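Local coordinates for bottromycin amidohydrolase (Streptomyces purpureus, PDB 6I5S), which acts as a thiazoline-specific amidohydrolase with zinc bound in its probable active site, serving as the gatekeeper of bottromycin biosynthesis, at residues V211-R216 and V237-A242; V219-M224 and L261-G266; E228-F233 and D327-I332; G340-V345 and A385-G390. All coordinates share one frame; numbering follows the deposited sequence.

Interaction 1 (V211-R216 and V237-A242)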
loop_
_atom_site.group_PDB
_atom_site.type_symbol
_atom_site.label_atom_id
_atom_site.label_comp_id
_atom_site.label_asym_id
_atom_site.label_seq_id
_atom_site.Cartn_x
_atom_site.Cartn_y
_atom_site.Cartn_z
ATOM N N VAL A 211 -13.126 10.272 5.449
ATOM C CA VAL A 211 -14.206 10.695 6.344
ATOM C C VAL A 211 -15.028 11.722 5.585
ATOM O O VAL A 211 -14.488 12.761 5.201
ATOM C CB VAL A 211 -13.693 11.301 7.668
ATOM C CG1 VAL A 211 -14.834 11.893 8.518
ATOM C CG2 VAL A 211 -12.884 10.244 8.461
ATOM N N PRO A 212 -16.315 11.503 5.346
ATOM C CA PRO A 212 -17.066 12.490 4.555
ATOM C C PRO A 212 -17.222 13.793 5.297
ATOM O O PRO A 212 -17.308 13.838 6.520
ATOM C CB PRO A 212 -18.413 11.810 4.334
ATOM C CG PRO A 212 -18.104 10.339 4.488
ATOM C CD PRO A 212 -17.101 10.267 5.563
ATOM N N GLN A 213 -17.217 14.877 4.526
ATOM C CA GLN A 213 -17.305 16.210 5.109
ATOM C C GLN A 213 -18.540 16.365 5.983
ATOM O O GLN A 213 -18.494 17.083 7.003
ATOM C CB GLN A 213 -17.331 17.251 3.998
ATOM C CG GLN A 213 -16.004 17.451 3.318
ATOM C CD GLN A 213 -15.810 18.863 2.803
ATOM O OE1 GLN A 213 -14.673 19.273 2.582
ATOM N NE2 GLN A 213 -16.911 19.615 2.605
ATOM N N ALA A 214 -19.622 15.700 5.616
ATOM C CA ALA A 214 -20.890 15.849 6.328
ATOM C C ALA A 214 -21.029 14.898 7.495
ATOM O O ALA A 214 -22.122 14.797 8.061
ATOM C CB ALA A 214 -22.058 15.644 5.368
ATOM N N VAL A 215 -19.970 14.171 7.841
ATOM C CA VAL A 215 -20.001 13.179 8.910
ATOM C C VAL A 215 -19.036 13.577 10.030
ATOM O O VAL A 215 -17.850 13.871 9.782
ATOM C CB VAL A 215 -19.673 11.787 8.382
ATOM C CG1 VAL A 215 -19.559 10.745 9.533
ATOM C CG2 VAL A 215 -20.752 11.319 7.346
ATOM N N ARG A 216 -19.527 13.471 11.262
ATOM C CA ARG A 216 -18.716 13.692 12.449
ATOM C C ARG A 216 -17.555 12.717 12.502
ATOM O O ARG A 216 -17.675 11.527 12.202
ATOM C CB ARG A 216 -19.561 13.515 13.712
ATOM C CG ARG A 216 -20.675 14.586 13.934
ATOM C CD ARG A 216 -21.625 14.133 15.017
ATOM N NE ARG A 216 -22.657 15.129 15.353
ATOM C CZ ARG A 216 -23.799 15.287 14.691
ATOM N NH1 ARG A 216 -24.074 14.513 13.647
ATOM N NH2 ARG A 216 -24.683 16.220 15.074
ATOM N N VAL A 237 -7.688 19.298 2.030
ATOM C CA VAL A 237 -7.433 20.598 1.419
ATOM C C VAL A 237 -7.304 20.513 -0.092
ATOM O O VAL A 237 -7.374 21.535 -0.779
ATOM C CB VAL A 237 -6.164 21.239 2.030
ATOM C CG1 VAL A 237 -6.374 21.507 3.515
ATOM C CG2 VAL A 237 -4.932 20.389 1.821
ATOM N N PHE A 238 -7.201 19.303 -0.655
ATOM C CA PHE A 238 -7.079 19.207 -2.108
ATOM C C PHE A 238 -8.409 19.449 -2.795
ATOM O O PHE A 238 -8.418 19.668 -4.007
ATOM C CB PHE A 238 -6.420 17.867 -2.483
ATOM C CG PHE A 238 -5.120 17.684 -1.782
ATOM C CD1 PHE A 238 -3.991 18.427 -2.164
ATOM C CD2 PHE A 238 -5.022 16.883 -0.668
ATOM C CE1 PHE A 238 -2.800 18.330 -1.460
ATOM C CE2 PHE A 238 -3.816 16.779 0.021
ATOM C CZ PHE A 238 -2.717 17.512 -0.365
ATOM N N ARG A 239 -9.490 19.572 -2.010
ATOM C CA ARG A 239 -10.778 20.054 -2.523
ATOM C C ARG A 239 -10.806 21.559 -2.689
ATOM O O ARG A 239 -11.762 22.067 -3.274
ATOM C CB ARG A 239 -11.932 19.664 -1.606
ATOM C CG ARG A 239 -12.172 18.148 -1.536
ATOM C CD ARG A 239 -12.965 17.757 -0.314
ATOM N NE ARG A 239 -14.224 18.480 -0.233
ATOM C CZ ARG A 239 -15.279 18.226 -0.991
ATOM N NH1 ARG A 239 -15.232 17.270 -1.910
ATOM N NH2 ARG A 239 -16.381 18.942 -0.838
ATOM N N LEU A 240 -9.780 22.268 -2.209
ATOM C CA LEU A 240 -9.743 23.732 -2.276
ATOM C C LEU A 240 -8.906 24.186 -3.458
ATOM O O LEU A 240 -8.099 23.416 -3.990
ATOM C CB LEU A 240 -9.138 24.328 -0.984
ATOM C CG LEU A 240 -9.866 23.903 0.298
ATOM C CD1 LEU A 240 -9.032 24.186 1.510
ATOM C CD2 LEU A 240 -11.233 24.599 0.383
ATOM N N PRO A 241 -9.052 25.452 -3.876
ATOM C CA PRO A 241 -8.117 26.020 -4.862
ATOM C C PRO A 241 -6.667 25.888 -4.411
ATOM O O PRO A 241 -6.344 25.996 -3.220
ATOM C CB PRO A 241 -8.538 27.492 -4.949
ATOM C CG PRO A 241 -9.951 27.529 -4.452
ATOM C CD PRO A 241 -10.047 26.437 -3.419
ATOM N N ALA A 242 -5.780 25.674 -5.389
ATOM C CA ALA A 242 -4.373 25.425 -5.079
ATOM C C ALA A 242 -3.760 26.508 -4.194
ATOM O O ALA A 242 -2.928 26.205 -3.332
ATOM C CB ALA A 242 -3.580 25.288 -6.375
#
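R239 and Q213 reach for each other from opposite directions across two surface loops. The path of R239 starts at CB, which is directed toward the Q213 loop. CB and CG still meet no atom of that loop. CD is the first to arrive: it lies 3.7 Å from Q213 OE1. There the chain bends, with chi3 at 55°, and this kink turns NE onto the same oxygen. NE of R239 donates to OE1 of Q213 at 3.0 Å. The bond is weak, because the N-H...O angle is only 134°. The oxygen approaches the guanidinium obliquely, neither over a face nor at an edge. CZ sits a little farther back, 3.8 Å from Q213 OE1. NH2 lies 3.5 Å from Q213 NE2, two donors side by side with no bond between them. The amide and guanidinium planes are 67° apart, so the two groups do not stack. The stronger polar partner of R239 lies elsewhere: NH1 makes a salt bridge to D187. A leucine here would probably leave D187 without its positive mate and Q213 OE1 without this N-H, letting the amide turn more freely. Q213 is also held through its backbone, which bonds to D186. It belongs to a type I beta turn from P212 to V215, while R239 ends a short 3-10 segment. The R239 side chain comes within about 10 Å of a zinc ion. Loops that follow zinc-ligand histidines, here H210 and H229, are consistent with the active-site rim of an amidohydrolase-type beta/alpha barrel.

Interaction 2 (V219-M224 and L261-G266)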
loop_
_atom_site.group_PDB
_atom_site.type_symbol
_atom_site.label_atom_id
_atom_site.label_comp_id
_atom_site.label_asym_id
_atom_site.label_seq_id
_atom_site.Cartn_x
_atom_site.Cartn_y
_atom_site.Cartn_z
ATOM N N VAL A 219 -18.201 9.635 14.676
ATOM C CA VAL A 219 -19.073 8.665 14.006
ATOM C C VAL A 219 -18.303 7.859 12.956
ATOM O O VAL A 219 -18.445 6.628 12.844
ATOM C CB VAL A 219 -20.282 9.421 13.405
ATOM C CG1 VAL A 219 -21.136 8.528 12.593
ATOM C CG2 VAL A 219 -21.072 10.092 14.494
ATOM N N ALA A 220 -17.475 8.526 12.158
ATOM C CA ALA A 220 -16.712 7.831 11.146
ATOM C C ALA A 220 -15.740 6.842 11.771
ATOM O O ALA A 220 -15.576 5.717 11.272
ATOM C CB ALA A 220 -15.963 8.826 10.278
ATOM N N LEU A 221 -15.080 7.230 12.859
ATOM C CA LEU A 221 -14.087 6.363 13.478
ATOM C C LEU A 221 -14.712 5.094 14.011
ATOM O O LEU A 221 -14.095 4.030 13.958
ATOM C CB LEU A 221 -13.360 7.076 14.617
ATOM C CG LEU A 221 -12.446 8.193 14.170
ATOM C CD1 LEU A 221 -11.949 8.975 15.444
ATOM C CD2 LEU A 221 -11.313 7.729 13.317
ATOM N N ARG A 222 -15.921 5.166 14.537
ATOM C CA ARG A 222 -16.509 3.962 15.088
ATOM C C ARG A 222 -17.263 3.119 14.068
ATOM O O ARG A 222 -17.634 1.996 14.399
ATOM C CB ARG A 222 -17.432 4.292 16.284
ATOM C CG ARG A 222 -18.601 5.138 15.996
ATOM C CD ARG A 222 -19.512 5.240 17.307
ATOM N NE ARG A 222 -20.360 6.402 17.337
ATOM C CZ ARG A 222 -21.543 6.500 16.745
ATOM N NH1 ARG A 222 -22.011 5.482 16.023
ATOM N NH2 ARG A 222 -22.256 7.626 16.876
ATOM N N THR A 223 -17.497 3.607 12.855
ATOM C CA THR A 223 -18.241 2.839 11.854
ATOM C C THR A 223 -17.381 2.384 10.684
ATOM O O THR A 223 -17.714 1.389 10.042
ATOM C CB THR A 223 -19.435 3.633 11.292
ATOM O OG1 THR A 223 -18.991 4.862 10.709
ATOM C CG2 THR A 223 -20.477 3.930 12.357
ATOM N N MET A 224 -16.277 3.056 10.395
ATOM C CA MET A 224 -15.448 2.698 9.253
ATOM C C MET A 224 -14.314 1.754 9.651
ATOM O O MET A 224 -13.679 1.916 10.696
ATOM C CB MET A 224 -14.866 3.963 8.594
ATOM C CG MET A 224 -15.989 4.851 7.964
ATOM S SD MET A 224 -15.378 6.395 7.249
ATOM C CE MET A 224 -14.312 5.857 5.896
ATOM N N LEU A 261 -7.779 12.700 19.945
ATOM C CA LEU A 261 -7.116 11.549 19.330
ATOM C C LEU A 261 -7.475 10.208 19.982
ATOM O O LEU A 261 -7.461 9.181 19.316
ATOM C CB LEU A 261 -5.585 11.709 19.370
ATOM C CG LEU A 261 -5.009 12.943 18.667
ATOM C CD1 LEU A 261 -3.491 12.907 18.677
ATOM C CD2 LEU A 261 -5.484 13.075 17.252
ATOM N N ALA A 262 -7.763 10.207 21.289
ATOM C CA ALA A 262 -8.130 8.965 21.971
ATOM C C ALA A 262 -9.401 8.342 21.402
ATOM O O ALA A 262 -9.662 7.156 21.638
ATOM C CB ALA A 262 -8.318 9.211 23.467
ATOM N N GLU A 263 -10.210 9.115 20.675
ATOM C CA GLU A 263 -11.322 8.526 19.948
ATOM C C GLU A 263 -10.834 7.528 18.902
ATOM O O GLU A 263 -11.613 6.690 18.445
ATOM C CB GLU A 263 -12.146 9.625 19.288
ATOM C CG GLU A 263 -13.080 10.369 20.254
ATOM C CD GLU A 263 -13.630 11.668 19.666
ATOM O OE1 GLU A 263 -13.737 11.768 18.422
ATOM O OE2 GLU A 263 -13.955 12.591 20.446
ATOM N N ALA A 264 -9.562 7.579 18.530
ATOM C CA ALA A 264 -9.064 6.682 17.497
ATOM C C ALA A 264 -8.499 5.377 18.046
ATOM O O ALA A 264 -8.029 4.550 17.259
ATOM C CB ALA A 264 -7.998 7.388 16.656
ATOM N N ALA A 265 -8.557 5.150 19.352
ATOM C CA ALA A 265 -7.975 3.928 19.894
ATOM C C ALA A 265 -8.673 2.710 19.325
ATOM O O ALA A 265 -9.897 2.638 19.309
ATOM C CB ALA A 265 -8.056 3.932 21.422
ATOM N N GLY A 266 -7.880 1.758 18.823
ATOM C CA GLY A 266 -8.378 0.568 18.190
ATOM C C GLY A 266 -8.764 0.701 16.745
ATOM O O GLY A 266 -9.094 -0.308 16.123
#
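The flat peptide group that joins E263 to A264 turns one face to L221. Methyl CD1 of L221 sits directly above it, 3.8 Å from E263 O and 4.1 Å from A264 N. The polar atoms of this group have partners elsewhere. A264 N bonds to L261 O, and E263 O receives a weak bond from H267 ND1. The methyl therefore packs on a peptide face without competing for its bonds.

L221 points toward the opposite loop. Its chi2 of 171° sets CD1 anti to CA and pushes that methyl to the far end of the side chain. CD1 also touches E263 CB at 3.9 Å, and A264 CB lies beyond at 4.4 Å. The L221 and E263 side chains cross at about a right angle. E263 continues extended beyond CG, and of its side chain only CB touches L221. F233 and L336 join A264 in the same apolar patch.

The helix ends at T223, two residues on. T223 OG1 donates to V219 O at 2.8 Å, with the donor tilted 33° from the carbonyl plane. A220 O accepts from both T223 N and M224 N. This double grip marks the last turn.

Helix 217-223 leads into strand 226-228, and the 3-10 segment leads into strand 268-270, its parallel neighbour. The contact thus joins the chain just before two adjacent strands. This is consistent with the helical layer outside the strands of an amidohydrolase-type beta/alpha barrel.

Interaction 3 (E228-F233 and D327-I332). With ZN (zinc ion), chain B.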
loop_
_atom_site.group_PDB
_atom_site.type_symbol
_atom_site.label_atom_id
_atom_site.label_comp_id
_atom_site.label_asym_id
_atom_site.label_seq_id
_atom_site.Cartn_x
_atom_site.Cartn_y
_atom_site.Cartn_z
ATOM N N GLU A 228 -8.508 7.075 5.732
ATOM C CA GLU A 228 -7.315 7.320 4.937
ATOM C C GLU A 228 -6.898 8.793 4.993
ATOM O O GLU A 228 -7.733 9.708 5.050
ATOM C CB GLU A 228 -7.531 6.925 3.465
ATOM C CG GLU A 228 -8.260 5.553 3.273
ATOM C CD GLU A 228 -7.446 4.441 3.843
ATOM O OE1 GLU A 228 -6.279 4.325 3.403
ATOM O OE2 GLU A 228 -7.936 3.707 4.729
ATOM N N HIS A 229 -5.597 8.985 4.885
ATOM C CA HIS A 229 -4.946 10.280 4.644
ATOM C C HIS A 229 -5.026 11.226 5.828
ATOM O O HIS A 229 -4.639 12.401 5.685
ATOM C CB HIS A 229 -5.543 11.004 3.421
ATOM C CG HIS A 229 -5.748 10.162 2.212
ATOM N ND1 HIS A 229 -4.729 9.484 1.577
ATOM C CD2 HIS A 229 -6.874 9.928 1.473
ATOM C CE1 HIS A 229 -5.222 8.840 0.528
ATOM N NE2 HIS A 229 -6.510 9.104 0.440
ATOM N N LEU A 230 -5.452 10.762 7.005
ATOM C CA LEU A 230 -5.760 11.611 8.161
ATOM C C LEU A 230 -6.925 12.571 7.901
ATOM O O LEU A 230 -7.190 13.453 8.731
ATOM C CB LEU A 230 -4.498 12.386 8.628
ATOM C CG LEU A 230 -3.320 11.517 9.068
ATOM C CD1 LEU A 230 -2.137 12.409 9.467
ATOM C CD2 LEU A 230 -3.729 10.638 10.230
ATOM N N TYR A 231 -7.687 12.410 6.806
ATOM C CA TYR A 231 -8.811 13.301 6.621
ATOM C C TYR A 231 -9.784 13.072 7.763
ATOM O O TYR A 231 -9.889 11.960 8.298
ATOM C CB TYR A 231 -9.494 13.098 5.288
ATOM C CG TYR A 231 -8.639 13.412 4.077
ATOM C CD1 TYR A 231 -7.537 14.245 4.150
ATOM C CD2 TYR A 231 -8.924 12.849 2.849
ATOM C CE1 TYR A 231 -6.784 14.488 3.020
ATOM C CE2 TYR A 231 -8.191 13.104 1.746
ATOM C CZ TYR A 231 -7.133 13.935 1.824
ATOM O OH TYR A 231 -6.366 14.160 0.681
ATOM N N GLY A 232 -10.428 14.145 8.178
ATOM C CA GLY A 232 -11.201 14.096 9.416
ATOM C C GLY A 232 -10.451 14.703 10.580
ATOM O O GLY A 232 -10.962 15.563 11.283
ATOM N N PHE A 233 -9.222 14.243 10.802
ATOM C CA PHE A 233 -8.330 14.950 11.728
ATOM C C PHE A 233 -7.860 16.269 11.121
ATOM O O PHE A 233 -7.669 17.267 11.834
ATOM C CB PHE A 233 -7.130 14.069 12.075
ATOM C CG PHE A 233 -7.504 12.799 12.812
ATOM C CD1 PHE A 233 -7.811 12.843 14.174
ATOM C CD2 PHE A 233 -7.626 11.611 12.135
ATOM C CE1 PHE A 233 -8.199 11.694 14.836
ATOM C CE2 PHE A 233 -8.007 10.457 12.783
ATOM C CZ PHE A 233 -8.279 10.505 14.150
ATOM N N ASP A 327 5.591 17.150 8.040
ATOM C CA ASP A 327 6.244 16.626 9.230
ATOM C C ASP A 327 5.268 16.583 10.407
ATOM O O ASP A 327 5.260 15.630 11.193
ATOM C CB ASP A 327 7.457 17.483 9.593
ATOM C CG ASP A 327 8.625 17.336 8.612
ATOM O OD1 ASP A 327 8.695 16.342 7.839
ATOM O OD2 ASP A 327 9.515 18.210 8.660
ATOM N N ARG A 328 4.492 17.646 10.587
ATOM C CA ARG A 328 3.490 17.690 11.656
ATOM C C ARG A 328 2.424 16.618 11.481
ATOM O O ARG A 328 1.952 16.056 12.467
ATOM C CB ARG A 328 2.831 19.075 11.722
ATOM C CG ARG A 328 3.836 20.166 12.211
ATOM C CD ARG A 328 3.200 21.510 12.467
ATOM N NE ARG A 328 2.240 21.410 13.549
ATOM C CZ ARG A 328 1.397 22.372 13.876
ATOM N NH1 ARG A 328 1.409 23.509 13.194
ATOM N NH2 ARG A 328 0.545 22.186 14.872
ATOM N N LEU A 329 2.010 16.360 10.241
ATOM C CA LEU A 329 1.098 15.232 9.964
ATOM C C LEU A 329 1.701 13.911 10.444
ATOM O O LEU A 329 1.002 13.067 11.041
ATOM C CB LEU A 329 0.779 15.151 8.473
ATOM C CG LEU A 329 -0.044 16.300 7.858
ATOM C CD1 LEU A 329 -0.381 16.022 6.413
ATOM C CD2 LEU A 329 -1.336 16.510 8.602
ATOM N N GLY A 330 3.010 13.732 10.245
ATOM C CA GLY A 330 3.643 12.525 10.730
ATOM C C GLY A 330 3.620 12.450 12.234
ATOM O O GLY A 330 3.404 11.378 12.801
ATOM N N ARG A 331 3.846 13.588 12.917
ATOM C CA ARG A 331 3.757 13.580 14.378
ATOM C C ARG A 331 2.341 13.293 14.850
ATOM O O ARG A 331 2.157 12.661 15.895
ATOM C CB ARG A 331 4.306 14.897 14.948
ATOM C CG ARG A 331 5.831 15.039 14.693
ATOM C CD ARG A 331 6.441 16.067 15.626
ATOM N NE ARG A 331 6.105 17.435 15.235
ATOM C CZ ARG A 331 6.706 18.093 14.251
ATOM N NH1 ARG A 331 7.673 17.511 13.548
ATOM N NH2 ARG A 331 6.341 19.332 13.974
ATOM N N ILE A 332 1.334 13.705 14.085
ATOM C CA ILE A 332 -0.053 13.360 14.428
ATOM C C ILE A 332 -0.275 11.854 14.311
ATOM O O ILE A 332 -0.881 11.235 15.206
ATOM C CB ILE A 332 -1.044 14.125 13.545
ATOM C CG1 ILE A 332 -1.001 15.612 13.886
ATOM C CG2 ILE A 332 -2.453 13.558 13.758
ATOM C CD1 ILE A 332 -1.824 16.471 12.968
HETATM ZN ZN ZN B . -7.894 9.293 -1.244
HETATM O O HOH W 1 -8.351 10.209 -3.127
HETATM O O HOH W 2 -6.191 8.936 -2.649
#
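L230 places its CG anti to the carbonyl carbon, chi1 -60°, and its CD1 anti to CA, chi2 179°. The extended side chain carries CD1 straight onto helix 316-338. There the methyl lies 3.6 Å from L329 O and 4.1 Å from L329 CB. It reaches I332 CG2 at 4.5 Å. L329 and I332 are one turn apart on the same side of the helix, and L230 probes between them. The L230 and L329 side chains slide past each other in opposite directions. V269 and L336 also touch L230, while L273 and W276 touch L329.

H229, the residue before, serves the metal instead. With CG beside the backbone N (chi1 -45°), the ring lies toward the zinc ion, and H229 NE2 binds it at 2.2 Å. Two waters also bind this zinc, and H210 and the carboxylated lysine Xaa183 complete the site. T272 OG1 bonds to H229 ND1, so the ring is held at both nitrogens. E228 CB lies over one face of that ring, 3.7 Å above its plane. H229 CB in turn sits over the centre of the Y231 ring.

H229 and L230 are the two central residues of a type I' turn from E228 to Y231. One side chain goes to the metal and the other, apolar, goes to helix 316-338. Zinc-bound water at such a site is consistent with a hydrolytic enzyme.

Interaction 4 (G340-V345 and A385-G390)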
loop_
_atom_site.group_PDB
_atom_site.type_symbol
_atom_site.label_atom_id
_atom_site.label_comp_id
_atom_site.label_asym_id
_atom_site.label_seq_id
_atom_site.Cartn_x
_atom_site.Cartn_y
_atom_site.Cartn_z
ATOM N N GLY A 340 -3.278 4.426 20.767
ATOM C CA GLY A 340 -3.808 3.106 20.504
ATOM C C GLY A 340 -4.395 2.905 19.121
ATOM O O GLY A 340 -4.975 1.837 18.876
ATOM N N ALA A 341 -4.358 3.914 18.247
ATOM C CA ALA A 341 -4.744 3.709 16.855
ATOM C C ALA A 341 -3.813 2.683 16.210
ATOM O O ALA A 341 -2.682 2.463 16.640
ATOM C CB ALA A 341 -4.670 4.992 16.026
ATOM N N ARG A 342 -4.295 2.087 15.142
ATOM C CA ARG A 342 -3.608 0.987 14.476
ATOM C C ARG A 342 -3.176 1.525 13.125
ATOM O O ARG A 342 -3.941 1.566 12.160
ATOM C CB ARG A 342 -4.517 -0.271 14.399
ATOM C CG ARG A 342 -4.897 -0.800 15.793
ATOM C CD ARG A 342 -5.887 -1.965 15.749
ATOM N NE ARG A 342 -5.142 -3.160 15.361
ATOM C CZ ARG A 342 -5.679 -4.373 15.260
ATOM N NH1 ARG A 342 -6.963 -4.563 15.547
ATOM N NH2 ARG A 342 -4.935 -5.390 14.876
ATOM N N LEU A 343 -1.914 1.880 13.033
ATOM C CA LEU A 343 -1.431 2.491 11.804
ATOM C C LEU A 343 -1.207 1.450 10.703
ATOM O O LEU A 343 -0.956 0.278 10.966
ATOM C CB LEU A 343 -0.136 3.230 12.043
ATOM C CG LEU A 343 -0.259 4.523 12.827
ATOM C CD1 LEU A 343 1.192 5.067 13.079
ATOM C CD2 LEU A 343 -1.049 5.534 12.126
ATOM N N LEU A 344 -1.312 1.921 9.467
ATOM C CA LEU A 344 -1.088 1.126 8.254
ATOM C C LEU A 344 -0.122 1.889 7.365
ATOM O O LEU A 344 0.004 3.124 7.435
ATOM C CB LEU A 344 -2.430 0.878 7.485
ATOM C CG LEU A 344 -3.531 0.206 8.293
ATOM C CD1 LEU A 344 -4.874 0.305 7.530
ATOM C CD2 LEU A 344 -3.147 -1.277 8.488
ATOM N N VAL A 345 0.553 1.150 6.497
ATOM C CA VAL A 345 1.536 1.708 5.580
ATOM C C VAL A 345 0.934 1.688 4.190
ATOM O O VAL A 345 0.872 0.618 3.559
ATOM C CB VAL A 345 2.849 0.927 5.611
ATOM C CG1 VAL A 345 3.810 1.588 4.731
ATOM C CG2 VAL A 345 3.393 0.771 7.010
ATOM N N ALA A 385 -2.159 -4.836 8.859
ATOM C CA ALA A 385 -2.781 -4.785 7.527
ATOM C C ALA A 385 -3.544 -6.071 7.222
ATOM O O ALA A 385 -4.636 -6.043 6.649
ATOM C CB ALA A 385 -1.747 -4.510 6.450
ATOM N N TYR A 386 -3.012 -7.216 7.602
ATOM C CA TYR A 386 -3.796 -8.436 7.390
ATOM C C TYR A 386 -5.080 -8.368 8.208
ATOM O O TYR A 386 -6.141 -8.785 7.761
ATOM C CB TYR A 386 -2.980 -9.664 7.765
ATOM C CG TYR A 386 -1.784 -9.848 6.820
ATOM C CD1 TYR A 386 -1.978 -9.941 5.448
ATOM C CD2 TYR A 386 -0.476 -9.909 7.296
ATOM C CE1 TYR A 386 -0.916 -10.090 4.568
ATOM C CE2 TYR A 386 0.626 -10.052 6.409
ATOM C CZ TYR A 386 0.378 -10.132 5.047
ATOM O OH TYR A 386 1.395 -10.298 4.117
ATOM N N ASP A 387 -5.013 -7.781 9.402
ATOM C CA ASP A 387 -6.240 -7.635 10.212
ATOM C C ASP A 387 -7.259 -6.688 9.576
ATOM O O ASP A 387 -8.470 -7.004 9.551
ATOM C CB ASP A 387 -5.905 -7.152 11.638
ATOM C CG ASP A 387 -5.419 -8.270 12.529
ATOM O OD1 ASP A 387 -5.419 -9.442 12.091
ATOM O OD2 ASP A 387 -5.048 -7.980 13.676
ATOM N N VAL A 388 -6.807 -5.559 9.050
ATOM C CA VAL A 388 -7.759 -4.603 8.464
ATOM C C VAL A 388 -8.421 -5.187 7.219
ATOM O O VAL A 388 -9.567 -4.828 6.876
ATOM C CB VAL A 388 -7.073 -3.250 8.148
ATOM C CG1 VAL A 388 -6.259 -3.274 6.845
ATOM C CG2 VAL A 388 -8.145 -2.153 8.114
ATOM N N MET A 389 -7.724 -6.075 6.517
ATOM C CA MET A 389 -8.291 -6.767 5.350
ATOM C C MET A 389 -9.150 -7.958 5.701
ATOM O O MET A 389 -9.776 -8.565 4.798
ATOM C CB MET A 389 -7.156 -7.225 4.444
ATOM C CG MET A 389 -6.423 -6.084 3.746
ATOM S SD MET A 389 -5.205 -6.605 2.494
ATOM C CE MET A 389 -4.037 -7.533 3.498
ATOM N N GLY A 390 -9.204 -8.341 6.970
ATOM C CA GLY A 390 -10.047 -9.447 7.337
ATOM C C GLY A 390 -9.427 -10.783 7.030
ATOM O O GLY A 390 -10.142 -11.794 6.987
HETATM O O HOH W 3 -8.010 -7.290 14.995
#
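R342 and D387 form a salt bridge, with R342 NH2 at 2.9 Å from D387 OD2. The N-H...O angle is 137°, so the bond is bent. D387 offers the anti lone pair of OD2, away from its other oxygen. The oxygen lies at the edge of the guanidinium, near its plane, but the carboxylate is turned 83° against that plane. The pair therefore meets through a single oxygen. Water 3 lies at the same edge: it accepts from R342 NH1 at 3.0 Å and donates weakly to D387 OD2.

L344 makes the apolar half of the contact with its two methyls. CD1 goes to V388 and lies 3.9 Å from V388 CG1. CD2 rests on the helix backbone, 3.7 Å from A385 CA.

Next come the groups that position these. The R342 chain bends at chi3, 77°, which swings the guanidinium over to the helix. NH2 also makes a salt bridge to D384, so one nitrogen serves two acids. A methionine in place of R342 would probably leave D387 and D384 without their shared countercharge and water 3 without its donor. F268 touches R342, L344 and V388 alike.

Strand 342-343 pairs in parallel with strand 268-270, through backbone bonds of R342 and L344 to V269. Helix 383-388 ends in a Schellman motif at G390. Another Schellman motif, at G340, ends helix 316-338 just before the strand. A93 of strand 84-95 and R115 of strand 111-116 also touch L344, so L344 packs where helix 383-388 meets strands 84-95, 111-116 and 268-270.

Interaction 1 is a surface contact; interactions 2, 3 and 4 are buried. Interaction 1 is wholly polar, interactions 2 and 3 each set a leucine methyl on backbone and apolar side-chain atoms, and interaction 4 combines a partly exposed salt bridge with a buried leucine. Along the chain, interactions 1, 2 and 3 cross one another. F233 of interaction 3 packs on L221, L261 and A264 of interaction 2, and Y231 meets F238 of interaction 1. Interactions 2 and 4 are probably joined by a hydrogen bond from G266 N to G340 O. Interactions 3 and 4 do not touch, but helix 316-338 leads into strand 342-343. Of the four, interaction 3 alone includes a zinc ligand.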